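Local coordinates for sensor protein (Shewanella oneidensis, PDB 3LIC), which probably senses an as yet undefined extracellular signal through its PDC-fold domain and probably relays it to its own cytoplasmic histidine kinase part in a two-component system, at residues 75-83 / 113-121. Residues are numbered along the deposited sequence; the frame is centred on the assembly and turned at random.
Sequences SAIAFKPNT and YTDGNWDWW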
loop_
_atom_site.group_PDB
_atom_site.type_symbol
_atom_site.label_atom_id
_atom_site.label_comp_id
_atom_site.label_asym_id
_atom_site.label_seq_id
_atom_site.Cartn_x
_atom_site.Cartn_y
_atom_site.Cartn_z
ATOM N N SER A 75 10.858 3.406 -6.442
ATOM C CA SER A 75 11.244 4.405 -5.452
ATOM C C SER A 75 11.551 5.745 -6.100
ATOM O O SER A 75 12.113 5.787 -7.187
ATOM C CB SER A 75 12.424 3.853 -4.627
ATOM O OG SER A 75 13.017 4.915 -3.898
ATOM N N ALA A 76 11.149 6.843 -5.499
ATOM C CA ALA A 76 11.435 8.142 -6.114
ATOM C C ALA A 76 12.219 9.071 -5.168
ATOM O O ALA A 76 12.095 8.963 -3.925
ATOM C CB ALA A 76 10.112 8.844 -6.541
ATOM N N ILE A 77 12.953 10.018 -5.757
ATOM C CA ILE A 77 13.518 11.129 -5.013
ATOM C C ILE A 77 13.050 12.410 -5.673
ATOM O O ILE A 77 13.523 12.752 -6.747
ATOM C CB ILE A 77 15.040 11.123 -5.031
ATOM C CG1 ILE A 77 15.552 9.848 -4.352
ATOM C CG2 ILE A 77 15.590 12.501 -4.371
ATOM C CD1 ILE A 77 17.058 9.741 -4.380
ATOM N N ALA A 78 12.129 13.127 -5.013
ATOM C CA ALA A 78 11.367 14.183 -5.645
ATOM C C ALA A 78 11.632 15.513 -4.908
ATOM O O ALA A 78 11.545 15.560 -3.686
ATOM C CB ALA A 78 9.921 13.807 -5.640
ATOM N N PHE A 79 12.031 16.569 -5.623
ATOM C CA PHE A 79 12.470 17.837 -4.951
ATOM C C PHE A 79 11.391 18.924 -5.056
ATOM O O PHE A 79 10.620 18.916 -6.015
ATOM C CB PHE A 79 13.820 18.383 -5.523
ATOM C CG PHE A 79 14.993 17.450 -5.304
ATOM C CD1 PHE A 79 15.791 17.555 -4.170
ATOM C CD2 PHE A 79 15.252 16.452 -6.188
ATOM C CE1 PHE A 79 16.829 16.679 -3.973
ATOM C CE2 PHE A 79 16.300 15.566 -5.997
ATOM C CZ PHE A 79 17.088 15.685 -4.898
ATOM N N LYS A 80 11.323 19.821 -4.074
ATOM C CA LYS A 80 10.485 21.021 -4.205
ATOM C C LYS A 80 10.768 21.770 -5.524
ATOM O O LYS A 80 11.897 21.778 -5.995
ATOM C CB LYS A 80 10.773 21.980 -3.072
ATOM C CG LYS A 80 9.747 22.078 -2.010
ATOM C CD LYS A 80 10.148 23.233 -1.069
ATOM C CE LYS A 80 9.008 23.635 -0.138
ATOM N NZ LYS A 80 8.897 22.685 0.992
ATOM N N PRO A 81 9.747 22.427 -6.093
ATOM C CA PRO A 81 9.925 23.250 -7.305
ATOM C C PRO A 81 11.107 24.229 -7.154
ATOM O O PRO A 81 11.144 24.969 -6.182
ATOM C CB PRO A 81 8.614 24.039 -7.378
ATOM C CG PRO A 81 7.608 23.259 -6.560
ATOM C CD PRO A 81 8.424 22.632 -5.462
ATOM N N ASN A 82 12.077 24.214 -8.077
ATOM C CA ASN A 82 13.141 25.244 -8.072
ATOM C C ASN A 82 14.234 25.108 -7.022
ATOM O O ASN A 82 14.986 26.069 -6.773
ATOM C CB ASN A 82 12.538 26.660 -7.975
ATOM C CG ASN A 82 11.749 27.013 -9.200
ATOM O OD1 ASN A 82 10.550 27.271 -9.143
ATOM N ND2 ASN A 82 12.392 26.899 -10.325
ATOM N N THR A 83 14.319 23.920 -6.427
ATOM C CA THR A 83 15.439 23.585 -5.556
ATOM C C THR A 83 16.739 23.878 -6.274
ATOM O O THR A 83 17.626 24.462 -5.705
ATOM C CB THR A 83 15.402 22.094 -5.165
ATOM O OG1 THR A 83 14.162 21.817 -4.530
ATOM C CG2 THR A 83 16.479 21.789 -4.205
ATOM N N TYR A 113 4.195 16.424 -10.185
ATOM C CA TYR A 113 3.892 15.746 -8.930
ATOM C C TYR A 113 3.375 16.749 -7.893
ATOM O O TYR A 113 2.797 16.355 -6.885
ATOM C CB TYR A 113 5.105 14.916 -8.432
ATOM C CG TYR A 113 6.399 15.687 -8.431
ATOM C CD1 TYR A 113 6.758 16.449 -7.318
ATOM C CD2 TYR A 113 7.276 15.648 -9.526
ATOM C CE1 TYR A 113 7.880 17.148 -7.288
ATOM C CE2 TYR A 113 8.424 16.379 -9.499
ATOM C CZ TYR A 113 8.721 17.130 -8.390
ATOM O OH TYR A 113 9.898 17.854 -8.290
ATOM N N THR A 114 3.578 18.051 -8.143
ATOM C CA THR A 114 3.178 19.093 -7.193
ATOM C C THR A 114 1.805 19.724 -7.441
ATOM O O THR A 114 1.445 20.603 -6.715
ATOM C CB THR A 114 4.179 20.285 -7.245
ATOM O OG1 THR A 114 4.001 21.030 -8.481
ATOM C CG2 THR A 114 5.627 19.792 -7.135
ATOM N N ASP A 115 1.036 19.297 -8.444
ATOM C CA ASP A 115 -0.178 20.027 -8.864
ATOM C C ASP A 115 -1.441 19.786 -7.979
ATOM O O ASP A 115 -2.518 20.310 -8.266
ATOM C CB ASP A 115 -0.528 19.690 -10.312
ATOM C CG ASP A 115 -0.943 18.224 -10.496
ATOM O OD1 ASP A 115 -0.971 17.404 -9.523
ATOM O OD2 ASP A 115 -1.219 17.851 -11.633
ATOM N N GLY A 116 -1.298 18.981 -6.932
ATOM C CA GLY A 116 -2.401 18.681 -6.043
ATOM C C GLY A 116 -3.085 17.346 -6.264
ATOM O O GLY A 116 -3.921 16.952 -5.444
ATOM N N ASN A 117 -2.749 16.648 -7.353
ATOM C CA ASN A 117 -3.413 15.412 -7.644
ATOM C C ASN A 117 -2.665 14.270 -7.085
ATOM O O ASN A 117 -3.092 13.136 -7.214
ATOM C CB ASN A 117 -3.575 15.223 -9.154
ATOM C CG ASN A 117 -4.590 16.194 -9.734
ATOM O OD1 ASN A 117 -4.244 17.011 -10.586
ATOM N ND2 ASN A 117 -5.847 16.130 -9.245
ATOM N N TRP A 118 -1.530 14.553 -6.461
ATOM C CA TRP A 118 -0.641 13.494 -6.058
ATOM C C TRP A 118 -0.428 13.486 -4.515
ATOM O O TRP A 118 0.444 14.195 -4.003
ATOM C CB TRP A 118 0.669 13.592 -6.883
ATOM C CG TRP A 118 0.367 13.443 -8.413
ATOM C CD1 TRP A 118 0.214 14.442 -9.328
ATOM C CD2 TRP A 118 0.161 12.212 -9.123
ATOM N NE1 TRP A 118 -0.095 13.910 -10.617
ATOM C CE2 TRP A 118 -0.173 12.543 -10.487
ATOM C CE3 TRP A 118 0.093 10.881 -8.724
ATOM C CZ2 TRP A 118 -0.446 11.565 -11.450
ATOM C CZ3 TRP A 118 -0.162 9.895 -9.680
ATOM C CH2 TRP A 118 -0.392 10.249 -11.051
ATOM N N ASP A 119 -1.229 12.661 -3.811
ATOM C CA ASP A 119 -1.129 12.464 -2.348
ATOM C C ASP A 119 0.288 12.336 -1.893
ATOM O O ASP A 119 0.733 13.019 -0.936
ATOM C CB ASP A 119 -1.812 11.136 -1.945
ATOM C CG ASP A 119 -3.157 11.357 -1.285
ATOM O OD1 ASP A 119 -3.626 12.531 -1.409
ATOM O OD2 ASP A 119 -3.673 10.372 -0.639
ATOM N N TRP A 120 1.015 11.443 -2.578
ATOM C CA TRP A 120 2.368 11.120 -2.135
ATOM C C TRP A 120 3.331 12.292 -2.031
ATOM O O TRP A 120 4.347 12.197 -1.339
ATOM C CB TRP A 120 2.974 10.007 -2.998
ATOM C CG TRP A 120 3.337 10.366 -4.407
ATOM C CD1 TRP A 120 2.639 10.020 -5.580
ATOM C CD2 TRP A 120 4.546 10.997 -4.836
ATOM N NE1 TRP A 120 3.327 10.441 -6.679
ATOM C CE2 TRP A 120 4.490 11.063 -6.275
ATOM C CE3 TRP A 120 5.684 11.515 -4.153
ATOM C CZ2 TRP A 120 5.539 11.579 -7.042
ATOM C CZ3 TRP A 120 6.743 12.094 -4.929
ATOM C CH2 TRP A 120 6.665 12.102 -6.373
ATOM N N TRP A 121 3.059 13.348 -2.802
ATOM C CA TRP A 121 3.817 14.592 -2.728
ATOM C C TRP A 121 3.092 15.564 -1.753
ATOM O O TRP A 121 3.648 15.955 -0.755
ATOM C CB TRP A 121 3.965 15.257 -4.100
ATOM C CG TRP A 121 4.556 16.635 -3.903
ATOM C CD1 TRP A 121 3.869 17.816 -3.785
ATOM C CD2 TRP A 121 5.947 16.957 -3.673
ATOM N NE1 TRP A 121 4.751 18.843 -3.562
ATOM C CE2 TRP A 121 6.018 18.352 -3.449
ATOM C CE3 TRP A 121 7.126 16.193 -3.616
ATOM C CZ2 TRP A 121 7.219 19.029 -3.212
ATOM C CZ3 TRP A 121 8.355 16.872 -3.355
ATOM C CH2 TRP A 121 8.384 18.290 -3.179
#
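Ala-78 and Trp-121 bring the two backbones to 8.1 Å between their CA atoms, and Pro-81 and Thr-114 to 7.9 Å, spacings bridged by side chains of 113-121 that reach the end of the strand and the turn after it. The one hydrogen bond across the contact runs from Tyr-113 OH to Phe-79 O, 2.6 Å long; it lies in the carbonyl plane with a C=O...donor angle of 149°. The same hydroxyl is also bonded to the backbone N of Phe-90, so two groups fix the end of the phenol. A phenylalanine at Tyr-113 would probably leave Phe-79 O without this donor and the ring less firmly anchored. Three aromatic rings meet at the methyl group of Ala-78: it sits over one face of Tyr-113, towards the rim, meets the edge of Trp-120 in plane, with CB 3.7 Å from CZ3, and lies 4.1 Å from Trp-121 CZ3. With CG anti to the backbone N (chi1 171°), Trp-121 extends its six-membered ring to the strand end, where Ala-78 O meets the ring edge 3.5 Å from CZ3 and Lys-80 N approaches CH2 obliquely. Tyr-113 CD1 and Thr-114 CG2 both lie over one face of this indole, and the threonine methyl also meets Pro-81 CG tip to tip at 4.0 Å. Beyond the pair, Trp-120 NE1 bonds Tyr-111 OH, and both indoles rest on Val-162 of the adjacent strand 161-168. The loop and helix 119-122 thus pack over part of one face of the antiparallel sheet of the PDC sensor domain, whereas Ile-77 points away from them and packs against Leu-58 and Leu-62 of helix 55-68.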